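Desulfoferrodoxin (Rbo) (Treponema pallidum subsp. pallidum str. Nichols, PDB 1Y07) probably reduces superoxide to hydrogen peroxide at a mononuclear iron centre, as a class III superoxide reductase of the desulfoferrodoxin family. Local coordinates at residues R3-F8 / L18-A22; C82-G88 / D110-Y116; K87-K92 / F104-D109. One frame throughout, in Å; residues are numbered along the deposited sequence.

Interaction 1. Residues R3-F8 / L18-A22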
ATOM      1  N   ARG B   3       3.293   6.612  11.872  1.00 30.35           N
ATOM      2  CA  ARG B   3       2.739   5.793  10.765  1.00 26.97           C
ATOM      3  C   ARG B   3       3.760   4.772  10.284  1.00 24.70           C
ATOM      4  O   ARG B   3       4.232   4.816   9.151  1.00 23.97           O
ATOM      5  CB  ARG B   3       2.266   6.666   9.615  1.00 25.86           C
ATOM      6  CG  ARG B   3       0.914   7.255   9.855  1.00 24.37           C
ATOM      7  CD  ARG B   3       0.630   8.436   8.922  1.00 22.20           C
ATOM      8  NE  ARG B   3       0.463   7.941   7.558  1.00 19.78           N
ATOM      9  CZ  ARG B   3       1.198   8.274   6.484  1.00 18.16           C
ATOM     10  NH1 ARG B   3       2.194   9.149   6.554  1.00 17.68           N
ATOM     11  NH2 ARG B   3       0.904   7.697   5.329  1.00 17.56           N
ATOM     12  N   GLU B   4       4.107   3.870  11.192  1.00 21.41           N
ATOM     13  CA  GLU B   4       5.229   3.000  11.031  1.00 19.73           C
ATOM     14  C   GLU B   4       4.857   1.797  10.161  1.00 16.81           C
ATOM     15  O   GLU B   4       3.902   1.112  10.454  1.00 13.58           O
ATOM     16  CB  GLU B   4       5.630   2.478  12.414  1.00 20.98           C
ATOM     17  CG  GLU B   4       7.082   2.027  12.514  1.00 25.66           C
ATOM     18  CD  GLU B   4       7.362   1.247  13.814  1.00 30.37           C
ATOM     19  OE1 GLU B   4       6.783   1.614  14.873  1.00 33.54           O
ATOM     20  OE2 GLU B   4       8.144   0.255  13.777  1.00 33.41           O
ATOM     21  N   LEU B   5       5.653   1.556   9.127  1.00 15.48           N
ATOM     22  CA  LEU B   5       5.468   0.439   8.205  1.00 14.99           C
ATOM     23  C   LEU B   5       6.224  -0.815   8.659  1.00 14.49           C
ATOM     24  O   LEU B   5       7.382  -0.740   9.070  1.00 15.62           O
ATOM     25  CB  LEU B   5       5.946   0.833   6.814  1.00 15.58           C
ATOM     26  CG  LEU B   5       5.033   1.772   6.064  1.00 15.83           C
ATOM     27  CD1 LEU B   5       5.619   2.066   4.744  1.00 15.21           C
ATOM     28  CD2 LEU B   5       3.650   1.172   5.887  1.00 19.00           C
ATOM     29  N   SER B   6       5.543  -1.958   8.615  1.00 13.14           N
ATOM     30  CA  SER B   6       6.168  -3.236   8.796  1.00 13.42           C
ATOM     31  C   SER B   6       5.816  -4.124   7.620  1.00 12.73           C
ATOM     32  O   SER B   6       4.802  -3.893   6.943  1.00 11.17           O
ATOM     33  CB  SER B   6       5.681  -3.914  10.088  1.00 13.98           C
ATOM     34  OG  SER B   6       4.269  -3.737  10.277  1.00 14.86           O
ATOM     35  N   PHE B   7       6.665  -5.133   7.406  1.00 13.15           N
ATOM     36  CA  PHE B   7       6.577  -6.035   6.274  1.00 13.41           C
ATOM     37  C   PHE B   7       6.695  -7.443   6.750  1.00 13.73           C
ATOM     38  O   PHE B   7       7.571  -7.755   7.548  1.00 14.32           O
ATOM     39  CB  PHE B   7       7.688  -5.702   5.275  1.00 14.05           C
ATOM     40  CG  PHE B   7       7.690  -4.253   4.858  1.00 15.34           C
ATOM     41  CD1 PHE B   7       8.508  -3.312   5.503  1.00 15.37           C
ATOM     42  CD2 PHE B   7       6.854  -3.821   3.835  1.00 13.22           C
ATOM     43  CE1 PHE B   7       8.476  -1.951   5.107  1.00 15.89           C
ATOM     44  CE2 PHE B   7       6.827  -2.476   3.457  1.00 12.95           C
ATOM     45  CZ  PHE B   7       7.647  -1.559   4.100  1.00 14.35           C
ATOM     46  N   PHE B   8       5.809  -8.283   6.255  1.00 13.74           N
ATOM     47  CA  PHE B   8       5.729  -9.695   6.624  1.00 13.61           C
ATOM     48  C   PHE B   8       5.693 -10.466   5.294  1.00 15.06           C
ATOM     49  O   PHE B   8       4.763 -10.285   4.516  1.00 14.66           O
ATOM     50  CB  PHE B   8       4.454  -9.960   7.419  1.00 12.43           C
ATOM     51  CG  PHE B   8       4.293  -9.050   8.613  1.00 12.34           C
ATOM     52  CD1 PHE B   8       3.866  -7.758   8.459  1.00 14.25           C
ATOM     53  CD2 PHE B   8       4.585  -9.501   9.886  1.00 12.53           C
ATOM     54  CE1 PHE B   8       3.730  -6.917   9.553  1.00 15.05           C
ATOM     55  CE2 PHE B   8       4.463  -8.657  10.975  1.00 12.84           C
ATOM     56  CZ  PHE B   8       4.024  -7.349  10.792  1.00 15.65           C
ATOM     57  N   LEU B  18       1.654  -5.923   4.382  1.00 11.19           N
ATOM     58  CA  LEU B  18       2.137  -4.602   4.808  1.00 11.87           C
ATOM     59  C   LEU B  18       1.325  -4.208   6.034  1.00 11.58           C
ATOM     60  O   LEU B  18       0.112  -4.183   5.984  1.00 13.36           O
ATOM     61  CB  LEU B  18       1.925  -3.597   3.632  1.00 13.48           C
ATOM     62  CG  LEU B  18       2.243  -2.102   3.676  1.00 18.40           C
ATOM     63  CD1 LEU B  18       2.506  -1.702   2.249  1.00 18.36           C
ATOM     64  CD2 LEU B  18       1.106  -1.226   4.224  1.00 19.66           C
ATOM     65  N   GLY B  19       1.991  -3.956   7.152  1.00 11.58           N
ATOM     66  CA  GLY B  19       1.349  -3.459   8.348  1.00 10.86           C
ATOM     67  C   GLY B  19       1.573  -1.973   8.585  1.00 12.07           C
ATOM     68  O   GLY B  19       2.655  -1.437   8.352  1.00 13.20           O
ATOM     69  N   MET B  20       0.503  -1.287   8.962  1.00 13.88           N
ATOM     70  CA  MET B  20       0.591   0.123   9.329  1.00 14.51           C
ATOM     71  C   MET B  20       0.308   0.238  10.837  1.00 14.19           C
ATOM     72  O   MET B  20      -0.782  -0.133  11.308  1.00 13.33           O
ATOM     73  CB  MET B  20      -0.346   0.994   8.487  1.00 15.89           C
ATOM     74  CG  MET B  20      -0.269   2.502   8.887  1.00 19.69           C
ATOM     75  SD  MET B  20       1.370   3.378   8.678  1.00 22.93           S
ATOM     76  CE  MET B  20       1.444   3.638   6.867  1.00 26.50           C
ATOM     77  N   ASP B  21       1.321   0.704  11.581  1.00 14.27           N
ATOM     78  CA  ASP B  21       1.268   0.808  13.042  1.00 15.71           C
ATOM     79  C   ASP B  21       0.961  -0.509  13.711  1.00 16.29           C
ATOM     80  O   ASP B  21       0.183  -0.598  14.659  1.00 16.08           O
ATOM     81  CB  ASP B  21       0.308   1.956  13.479  1.00 16.69           C
ATOM     82  CG  ASP B  21       0.861   3.286  13.135  1.00 18.46           C
ATOM     83  OD1 ASP B  21       2.084   3.483  13.246  1.00 17.98           O
ATOM     84  OD2 ASP B  21       0.150   4.200  12.683  1.00 24.95           O
ATOM     85  N   ALA B  22       1.538  -1.565  13.160  1.00 15.44           N
ATOM     86  CA  ALA B  22       1.544  -2.862  13.823  1.00 17.15           C
ATOM     87  C   ALA B  22       2.227  -2.695  15.194  1.00 17.85           C
ATOM     88  O   ALA B  22       3.365  -2.232  15.305  1.00 19.41           O
ATOM     89  CB  ALA B  22       2.314  -3.855  13.001  1.00 17.34           C
TER
HETATM   90  O   HOH W   1       3.919  -1.420  11.389  1.00 25.37           O
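The antiparallel hairpin of strands 5-9 and 16-20, in the N-terminal part particular to class III superoxide reductases, includes the hydrogen-bonded pair S6-G19. S6 N donates to G19 O at 2.9 Å and G19 N to S6 O at 2.8 Å; the non-hydrogen-bonded pairs L5-M20 and F7-L18 flank them. Past the end of the strand, D21 holds E4 twice. Its N meets E4 O at 2.8 Å in the carbonyl plane, while its OD1 takes the hydrogen of E4 N at 2.9 Å from above the carboxylate plane. On the face of L5 and L18, M20 leaves with CG anti to its own N (chi1 179°) and then bends at both following torsions. The curl lays SD beside R3 CB, 3.5 Å away, and presses CE onto L5 CD2 at 3.5 Å, tighter than usual for two carbons. L18 CD2 packs on the same leucine methyl, and F16 of the second subunit packs on L18 and M20. On the face of S6, OG turns in between N and the carbonyl carbon (chi1 41°), where A22 CB approaches it. A water 2.6 Å from S6 OG donates to E4 O and accepts from A22 N, tying the turn to the strand. F8 brings its ring edge to G19 N and A22 CB. The guanidinium of R3 leaves the hairpin for T85 O. E4 O thus takes two donors, D21 N and the water, and both backbone polar atoms of E4 are satisfied where the regular pairing stops.

Interaction 2. Residues C82-G88 / D110-Y116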
ATOM      1  N   CYS B  82       8.447   0.305  -1.826  1.00 13.15           N
ATOM      2  CA  CYS B  82       7.308   0.910  -1.122  1.00 13.42           C
ATOM      3  C   CYS B  82       7.692   2.355  -0.768  1.00 14.60           C
ATOM      4  O   CYS B  82       8.809   2.612  -0.335  1.00 15.36           O
ATOM      5  CB  CYS B  82       6.991   0.092   0.122  1.00 13.40           C
ATOM      6  SG  CYS B  82       5.751   0.787   1.211  1.00 16.24           S
ATOM      7  N   LEU B  83       6.772   3.283  -0.941  1.00 13.80           N
ATOM      8  CA  LEU B  83       6.963   4.674  -0.621  1.00 14.00           C
ATOM      9  C   LEU B  83       5.970   5.076   0.409  1.00 14.46           C
ATOM     10  O   LEU B  83       4.769   4.835   0.248  1.00 16.28           O
ATOM     11  CB  LEU B  83       6.734   5.508  -1.878  1.00 14.56           C
ATOM     12  CG  LEU B  83       7.354   6.890  -1.918  1.00 15.72           C
ATOM     13  CD1 LEU B  83       8.812   6.850  -1.858  1.00 13.83           C
ATOM     14  CD2 LEU B  83       6.804   7.635  -3.147  1.00 16.65           C
ATOM     15  N   LYS B  84       6.461   5.624   1.510  1.00 13.69           N
ATOM     16  CA  LYS B  84       5.582   6.251   2.452  1.00 13.73           C
ATOM     17  C   LYS B  84       5.640   7.757   2.177  1.00 13.60           C
ATOM     18  O   LYS B  84       6.724   8.295   2.036  1.00 14.52           O
ATOM     19  CB  LYS B  84       6.021   5.992   3.906  1.00 14.27           C
ATOM     20  CG  LYS B  84       5.170   6.848   4.848  1.00 17.13           C
ATOM     21  CD  LYS B  84       5.319   6.495   6.298  1.00 20.80           C
ATOM     22  CE  LYS B  84       6.589   6.932   6.889  1.00 21.91           C
ATOM     23  NZ  LYS B  84       6.575   6.602   8.343  1.00 22.37           N
ATOM     24  N   THR B  85       4.490   8.397   2.072  1.00 13.81           N
ATOM     25  CA  THR B  85       4.363   9.828   1.884  1.00 14.44           C
ATOM     26  C   THR B  85       3.528  10.378   3.026  1.00 14.64           C
ATOM     27  O   THR B  85       2.983   9.630   3.857  1.00 15.00           O
ATOM     28  CB  THR B  85       3.720  10.190   0.533  1.00 14.68           C
ATOM     29  OG1 THR B  85       2.345   9.794   0.508  1.00 15.05           O
ATOM     30  CG2 THR B  85       4.357   9.408  -0.641  1.00 15.86           C
ATOM     31  N   ARG B  86       3.423  11.706   3.064  1.00 14.87           N
ATOM     32  CA  ARG B  86       2.635  12.376   4.092  1.00 15.70           C
ATOM     33  C   ARG B  86       1.186  11.936   4.070  1.00 14.63           C
ATOM     34  O   ARG B  86       0.572  11.742   5.137  1.00 14.97           O
ATOM     35  CB  ARG B  86       2.768  13.908   3.976  1.00 17.29           C
ATOM     36  CG  ARG B  86       4.131  14.428   4.559  1.00 22.59           C
ATOM     37  CD  ARG B  86       4.136  15.897   5.053  1.00 27.88           C
ATOM     38  NE  ARG B  86       4.197  15.967   6.521  1.00 34.00           N
ATOM     39  CZ  ARG B  86       4.266  17.101   7.242  1.00 38.38           C
ATOM     40  NH1 ARG B  86       4.300  18.307   6.645  1.00 40.10           N
ATOM     41  NH2 ARG B  86       4.319  17.036   8.583  1.00 40.66           N
ATOM     42  N   LYS B  87       0.644  11.775   2.863  1.00 14.35           N
ATOM     43  CA  LYS B  87      -0.798  11.481   2.664  1.00 13.76           C
ATOM     44  C   LYS B  87      -1.140  10.013   2.547  1.00 14.54           C
ATOM     45  O   LYS B  87      -2.291   9.662   2.685  1.00 13.72           O
ATOM     46  CB  LYS B  87      -1.369  12.252   1.459  1.00 13.86           C
ATOM     47  CG  LYS B  87      -1.148  13.729   1.577  1.00 14.32           C
ATOM     48  CD  LYS B  87      -1.825  14.371   2.828  1.00 16.80           C
ATOM     49  CE  LYS B  87      -1.877  15.894   2.807  1.00 19.30           C
ATOM     50  NZ  LYS B  87      -3.081  16.328   2.008  1.00 22.07           N
ATOM     51  N   GLY B  88      -0.150   9.172   2.307  1.00 14.81           N
ATOM     52  CA  GLY B  88      -0.382   7.771   2.087  1.00 15.45           C
ATOM     53  C   GLY B  88       0.822   6.886   1.865  1.00 14.62           C
ATOM     54  O   GLY B  88       1.940   7.180   2.290  1.00 14.57           O
ATOM     55  N   ASP B 110       0.868  16.306  -1.538  1.00 12.21           N
ATOM     56  CA  ASP B 110       1.572  15.188  -0.915  1.00 14.26           C
ATOM     57  C   ASP B 110       3.052  15.462  -0.980  1.00 14.35           C
ATOM     58  O   ASP B 110       3.520  16.296  -1.814  1.00 15.51           O
ATOM     59  CB  ASP B 110       1.225  13.883  -1.618  1.00 13.86           C
ATOM     60  CG  ASP B 110       1.411  12.664  -0.720  1.00 12.93           C
ATOM     61  OD1 ASP B 110       1.900  12.870   0.428  1.00 13.58           O
ATOM     62  OD2 ASP B 110       1.143  11.504  -1.094  1.00 13.82           O
ATOM     63  N   GLN B 111       3.785  14.880  -0.028  1.00 15.45           N
ATOM     64  CA  GLN B 111       5.240  14.962   0.001  1.00 14.87           C
ATOM     65  C   GLN B 111       5.824  13.643   0.445  1.00 15.72           C
ATOM     66  O   GLN B 111       5.215  12.952   1.261  1.00 15.57           O
ATOM     67  CB  GLN B 111       5.729  16.086   0.961  1.00 15.75           C
ATOM     68  CG  GLN B 111       5.167  17.449   0.607  1.00 17.62           C
ATOM     69  CD  GLN B 111       5.525  18.542   1.554  1.00 19.64           C
ATOM     70  OE1 GLN B 111       6.260  19.463   1.178  1.00 23.24           O
ATOM     71  NE2 GLN B 111       4.960  18.511   2.768  1.00 21.90           N
ATOM     72  N   VAL B 112       6.974  13.269  -0.095  1.00 15.54           N
ATOM     73  CA  VAL B 112       7.579  11.983   0.262  1.00 17.21           C
ATOM     74  C   VAL B 112       8.132  11.983   1.673  1.00 17.10           C
ATOM     75  O   VAL B 112       8.642  13.020   2.125  1.00 19.38           O
ATOM     76  CB  VAL B 112       8.689  11.624  -0.739  1.00 17.83           C
ATOM     77  CG1 VAL B 112       9.856  12.514  -0.595  1.00 18.56           C
ATOM     78  CG2 VAL B 112       9.136  10.193  -0.552  1.00 20.96           C
ATOM     79  N   LEU B 113       8.097  10.834   2.358  1.00 16.47           N
ATOM     80  CA  LEU B 113       8.746  10.653   3.674  1.00 17.23           C
ATOM     81  C   LEU B 113       9.881   9.641   3.656  1.00 17.18           C
ATOM     82  O   LEU B 113      10.954   9.899   4.194  1.00 18.34           O
ATOM     83  CB  LEU B 113       7.746  10.243   4.748  1.00 16.34           C
ATOM     84  CG  LEU B 113       6.722  11.308   5.137  1.00 18.08           C
ATOM     85  CD1 LEU B 113       5.703  10.725   6.102  1.00 18.42           C
ATOM     86  CD2 LEU B 113       7.384  12.555   5.765  1.00 18.10           C
ATOM     87  N   GLU B 114       9.659   8.475   3.073  1.00 17.44           N
ATOM     88  CA  GLU B 114      10.608   7.361   3.177  1.00 17.91           C
ATOM     89  C   GLU B 114      10.346   6.332   2.094  1.00 17.03           C
ATOM     90  O   GLU B 114       9.221   6.128   1.684  1.00 16.61           O
ATOM     91  CB  GLU B 114      10.517   6.693   4.557  1.00 19.46           C
ATOM     92  CG  GLU B 114      11.618   5.680   4.858  1.00 22.82           C
ATOM     93  CD  GLU B 114      11.763   5.376   6.362  1.00 26.93           C
ATOM     94  OE1 GLU B 114      12.878   4.995   6.815  1.00 30.07           O
ATOM     95  OE2 GLU B 114      10.769   5.531   7.099  1.00 28.97           O
ATOM     96  N   ALA B 115      11.409   5.701   1.635  1.00 16.77           N
ATOM     97  CA  ALA B 115      11.325   4.622   0.669  1.00 16.29           C
ATOM     98  C   ALA B 115      11.884   3.362   1.282  1.00 16.30           C
ATOM     99  O   ALA B 115      12.805   3.446   2.085  1.00 15.92           O
ATOM    100  CB  ALA B 115      12.074   4.969  -0.599  1.00 17.72           C
ATOM    101  N   TYR B 116      11.351   2.212   0.855  1.00 16.55           N
ATOM    102  CA  TYR B 116      11.699   0.870   1.337  1.00 16.50           C
ATOM    103  C   TYR B 116      11.808  -0.030   0.122  1.00 16.26           C
ATOM    104  O   TYR B 116      11.026   0.106  -0.766  1.00 17.17           O
ATOM    105  CB  TYR B 116      10.650   0.296   2.304  1.00 16.66           C
ATOM    106  CG  TYR B 116      10.233   1.244   3.409  1.00 18.77           C
ATOM    107  CD1 TYR B 116       9.338   2.266   3.147  1.00 20.99           C
ATOM    108  CD2 TYR B 116      10.768   1.141   4.698  1.00 21.73           C
ATOM    109  CE1 TYR B 116       8.939   3.156   4.136  1.00 22.87           C
ATOM    110  CE2 TYR B 116      10.360   2.021   5.701  1.00 23.24           C
ATOM    111  CZ  TYR B 116       9.456   3.040   5.390  1.00 24.76           C
ATOM    112  OH  TYR B 116       9.043   3.984   6.322  1.00 29.37           O
TER
HETATM  113  O   HOH W   2       7.798   3.595   8.483  1.00 37.08           O
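K84 rises from the sheet beside L113, E114 and Y116. Its CB rests near E114 O and against the edge of the Y116 ring, 4.1 Å from CE1. With CG anti to the backbone N (chi1 172°), the chain goes straight out, and CG passes L113 CD1. A bend at chi3 (74°) then sets CE between L113 CD1 at 4.0 Å and Y116 OH. NZ gives a hydrogen to a water that sits 2.5 Å from Y116 OH, and another to R3 O; E114 OE2 is too far off for a salt bridge. At the root of this lysine the strands form a classic beta bulge: K84 O accepts from L113 N at 2.9 Å and from E114 N at 3.1 Å. The register therefore slips by one residue beyond it. D110 secures the turn that follows, using both carboxylate oxygens. T85 OG1 donates to OD2 of D110 at 2.6 Å on the syn lone pair, and K87 N reaches D110 OD1 at 3.0 Å from above the carboxylate plane. Next to it R86 N bonds to Q111 O. On the face of L83 and A115, opposite K84, L83 CD1 meets V112 CG2 at 3.6 Å, the two side chains crossing at about a right angle. Strands 78-85 and 112-119 are the inner pair of a four-stranded antiparallel sheet, between 88-93 and 123-127. From hairpin strand 5-9, L5 packs on C82, K84 and Y116, and F7 on C82 and Y116, whereas L106, P52 and V54 lie against the face of L83 and A115.

Interaction 3. Residues K87-K92 / F104-D109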
ATOM      1  N   LYS B  87       0.644  11.775   2.863  1.00 14.35           N
ATOM      2  CA  LYS B  87      -0.798  11.481   2.664  1.00 13.76           C
ATOM      3  C   LYS B  87      -1.140  10.013   2.547  1.00 14.54           C
ATOM      4  O   LYS B  87      -2.291   9.662   2.685  1.00 13.72           O
ATOM      5  CB  LYS B  87      -1.369  12.252   1.459  1.00 13.86           C
ATOM      6  CG  LYS B  87      -1.148  13.729   1.577  1.00 14.32           C
ATOM      7  CD  LYS B  87      -1.825  14.371   2.828  1.00 16.80           C
ATOM      8  CE  LYS B  87      -1.877  15.894   2.807  1.00 19.30           C
ATOM      9  NZ  LYS B  87      -3.081  16.328   2.008  1.00 22.07           N
ATOM     10  N   GLY B  88      -0.150   9.172   2.307  1.00 14.81           N
ATOM     11  CA  GLY B  88      -0.382   7.771   2.087  1.00 15.45           C
ATOM     12  C   GLY B  88       0.822   6.886   1.865  1.00 14.62           C
ATOM     13  O   GLY B  88       1.940   7.180   2.290  1.00 14.57           O
ATOM     14  N   ILE B  89       0.570   5.744   1.232  1.00 14.05           N
ATOM     15  CA  ILE B  89       1.605   4.744   0.937  1.00 13.19           C
ATOM     16  C   ILE B  89       1.380   4.275  -0.499  1.00 12.14           C
ATOM     17  O   ILE B  89       0.240   4.319  -1.003  1.00 11.85           O
ATOM     18  CB  ILE B  89       1.634   3.511   1.918  1.00 13.95           C
ATOM     19  CG1 ILE B  89       0.347   2.699   1.876  1.00 16.39           C
ATOM     20  CG2 ILE B  89       2.056   3.947   3.316  1.00 15.22           C
ATOM     21  CD1 ILE B  89       0.421   1.443   2.632  1.00 17.50           C
ATOM     22  N   GLN B  90       2.455   3.819  -1.124  1.00 11.23           N
ATOM     23  CA  GLN B  90       2.412   3.170  -2.424  1.00 11.21           C
ATOM     24  C   GLN B  90       3.362   1.992  -2.449  1.00 11.70           C
ATOM     25  O   GLN B  90       4.348   1.967  -1.732  1.00 11.09           O
ATOM     26  CB  GLN B  90       2.873   4.104  -3.525  1.00 11.24           C
ATOM     27  CG  GLN B  90       2.109   5.385  -3.510  1.00 11.66           C
ATOM     28  CD  GLN B  90       2.222   6.163  -4.875  1.00 11.73           C
ATOM     29  OE1 GLN B  90       2.167   5.566  -5.897  1.00 11.95           O
ATOM     30  NE2 GLN B  90       2.380   7.487  -4.802  1.00 13.56           N
ATOM     31  N   LEU B  91       3.050   1.016  -3.280  1.00 12.31           N
ATOM     32  CA  LEU B  91       3.964  -0.067  -3.491  1.00 13.41           C
ATOM     33  C   LEU B  91       3.875  -0.497  -4.932  1.00 12.39           C
ATOM     34  O   LEU B  91       2.792  -0.612  -5.498  1.00 12.83           O
ATOM     35  CB  LEU B  91       3.726  -1.193  -2.496  1.00 14.79           C
ATOM     36  CG  LEU B  91       4.726  -2.376  -2.466  1.00 16.27           C
ATOM     37  CD1 LEU B  91       4.759  -3.049  -1.102  1.00 17.00           C
ATOM     38  CD2 LEU B  91       4.335  -3.300  -3.548  1.00 16.96           C
ATOM     39  N   LYS B  92       5.040  -0.638  -5.558  1.00 11.42           N
ATOM     40  CA  LYS B  92       5.124  -1.178  -6.909  1.00 12.36           C
ATOM     41  C   LYS B  92       6.141  -2.288  -6.959  1.00 13.63           C
ATOM     42  O   LYS B  92       7.280  -2.147  -6.483  1.00 13.91           O
ATOM     43  CB  LYS B  92       5.579  -0.061  -7.907  1.00 11.67           C
ATOM     44  CG  LYS B  92       4.538   1.027  -8.145  1.00 13.31           C
ATOM     45  CD  LYS B  92       4.967   2.079  -9.173  1.00 12.15           C
ATOM     46  CE  LYS B  92       3.808   2.861  -9.740  1.00 12.10           C
ATOM     47  NZ  LYS B  92       4.190   3.739 -10.789  1.00 12.27           N
ATOM     48  N   PHE B 104       7.147   6.790  -8.744  1.00 12.49           N
ATOM     49  CA  PHE B 104       5.834   6.971  -8.186  1.00 13.59           C
ATOM     50  C   PHE B 104       5.406   8.392  -8.498  1.00 13.11           C
ATOM     51  O   PHE B 104       6.258   9.269  -8.586  1.00 15.50           O
ATOM     52  CB  PHE B 104       5.930   6.835  -6.690  1.00 13.58           C
ATOM     53  CG  PHE B 104       6.395   5.469  -6.245  1.00 14.62           C
ATOM     54  CD1 PHE B 104       7.739   5.222  -6.028  1.00 15.85           C
ATOM     55  CD2 PHE B 104       5.497   4.463  -6.021  1.00 12.94           C
ATOM     56  CE1 PHE B 104       8.203   3.959  -5.613  1.00 14.23           C
ATOM     57  CE2 PHE B 104       5.960   3.198  -5.576  1.00 13.91           C
ATOM     58  CZ  PHE B 104       7.303   2.964  -5.404  1.00 14.19           C
ATOM     59  N   ALA B 105       4.105   8.629  -8.594  1.00 11.52           N
ATOM     60  CA  ALA B 105       3.537   9.965  -8.706  1.00 11.13           C
ATOM     61  C   ALA B 105       2.757  10.391  -7.477  1.00 12.95           C
ATOM     62  O   ALA B 105       2.067   9.525  -6.848  1.00 12.11           O
ATOM     63  CB  ALA B 105       2.634   9.992  -9.934  1.00 11.93           C
ATOM     64  N   LEU B 106       2.857  11.674  -7.110  1.00 11.56           N
ATOM     65  CA  LEU B 106       2.224  12.271  -5.952  1.00 11.37           C
ATOM     66  C   LEU B 106       1.257  13.341  -6.402  1.00 12.06           C
ATOM     67  O   LEU B 106       1.457  13.975  -7.441  1.00 11.11           O
ATOM     68  CB  LEU B 106       3.323  12.829  -4.980  1.00 12.52           C
ATOM     69  CG  LEU B 106       3.955  11.814  -3.987  1.00 12.94           C
ATOM     70  CD1 LEU B 106       4.652  10.624  -4.694  1.00 16.06           C
ATOM     71  CD2 LEU B 106       4.917  12.516  -2.995  1.00 14.39           C
ATOM     72  N   THR B 107       0.214  13.563  -5.629  1.00 10.90           N
ATOM     73  CA  THR B 107      -0.635  14.707  -5.788  1.00 11.65           C
ATOM     74  C   THR B 107       0.110  15.954  -5.238  1.00 11.32           C
ATOM     75  O   THR B 107       1.084  15.869  -4.483  1.00 11.99           O
ATOM     76  CB  THR B 107      -1.961  14.543  -5.131  1.00 11.79           C
ATOM     77  OG1 THR B 107      -1.790  14.099  -3.772  1.00 13.93           O
ATOM     78  CG2 THR B 107      -2.746  13.396  -5.805  1.00 10.85           C
ATOM     79  N   ALA B 108      -0.350  17.114  -5.665  1.00 12.64           N
ATOM     80  CA  ALA B 108       0.328  18.364  -5.304  1.00 13.70           C
ATOM     81  C   ALA B 108       0.399  18.628  -3.806  1.00 13.95           C
ATOM     82  O   ALA B 108       1.313  19.309  -3.347  1.00 13.92           O
ATOM     83  CB  ALA B 108      -0.332  19.541  -6.015  1.00 13.05           C
ATOM     84  N   ASP B 109      -0.506  18.006  -3.054  1.00 14.07           N
ATOM     85  CA  ASP B 109      -0.610  18.234  -1.627  1.00 14.10           C
ATOM     86  C   ASP B 109       0.216  17.233  -0.846  1.00 14.12           C
ATOM     87  O   ASP B 109       0.288  17.327   0.388  1.00 15.55           O
ATOM     88  CB  ASP B 109      -2.050  18.140  -1.183  1.00 15.15           C
ATOM     89  CG  ASP B 109      -2.654  16.758  -1.502  1.00 16.07           C
ATOM     90  OD1 ASP B 109      -2.826  16.444  -2.680  1.00 15.93           O
ATOM     91  OD2 ASP B 109      -2.967  15.955  -0.649  1.00 17.40           O
TER
HETATM   92  O   HOH W   3       1.944   6.598  -8.468  1.00 17.24           O
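Q90 and F104 each set CG anti to the carbonyl carbon (chi1 -54° and -62°), beside their own backbone N. The two side chains slide past each other in opposite directions. Q90 CB packs on F104 CD2 at 3.6 Å, and OE1 of Q90 lies at the edge of the phenyl ring, near its plane; amide and ring planes stand 84° apart. Extended beyond CG, the glutamine carries NE2 to A105 O at 2.9 Å. The acceptor lies close to the amide plane of Q90, but the donor comes from above the A105 carbonyl plane. A water accepts from A105 N at 3.0 Å and stands 2.8 Å from Q90 OE1; it probably serves the oxygen of this buried amide while A105 O takes its nitrogen. The aliphatic chain of K92 slides along the same ring, CG 3.7 Å from F104 CE2, while its NZ goes on to T103 O. At the other, exposed end K87 NZ forms a salt bridge with D109 OD2 at 2.7 Å on the anti lone pair. T107 OG1 holds the second oxygen of D109, donating to OD1 at 2.8 Å. F104 also packs on V81, L83 and V63, from both sheets. This is packing between the two sheets of a sandwich, at a strand, 88-93, that continues its sheet into the second subunit, consistent with the immunoglobulin-like fold of the desulfoferrodoxin domain.

In the fold
Interactions 2 and 3, centred 6 Å apart, share K87 and G88. Residues 82-88 pair with 110-116 in one sheet, and the next strand meets the end of strand 101-105 of the facing sheet and the loop after it; the backbone bond from L83 N to Q90 O (2.9 Å) joins the two contacts. Interaction 1 lies about 13 Å from interaction 2 and 17 Å from interaction 3, centre to centre. Its R3 O meets K84 NZ (3.1 Å), L5 packs on Y116, and L18 and M20 pack on I89, so the N-terminal hairpin sits on the four-stranded sheet. All three contacts touch the second subunit. In interaction 2, the side chain of Y116 is about 14 Å from the bound iron(III) ion.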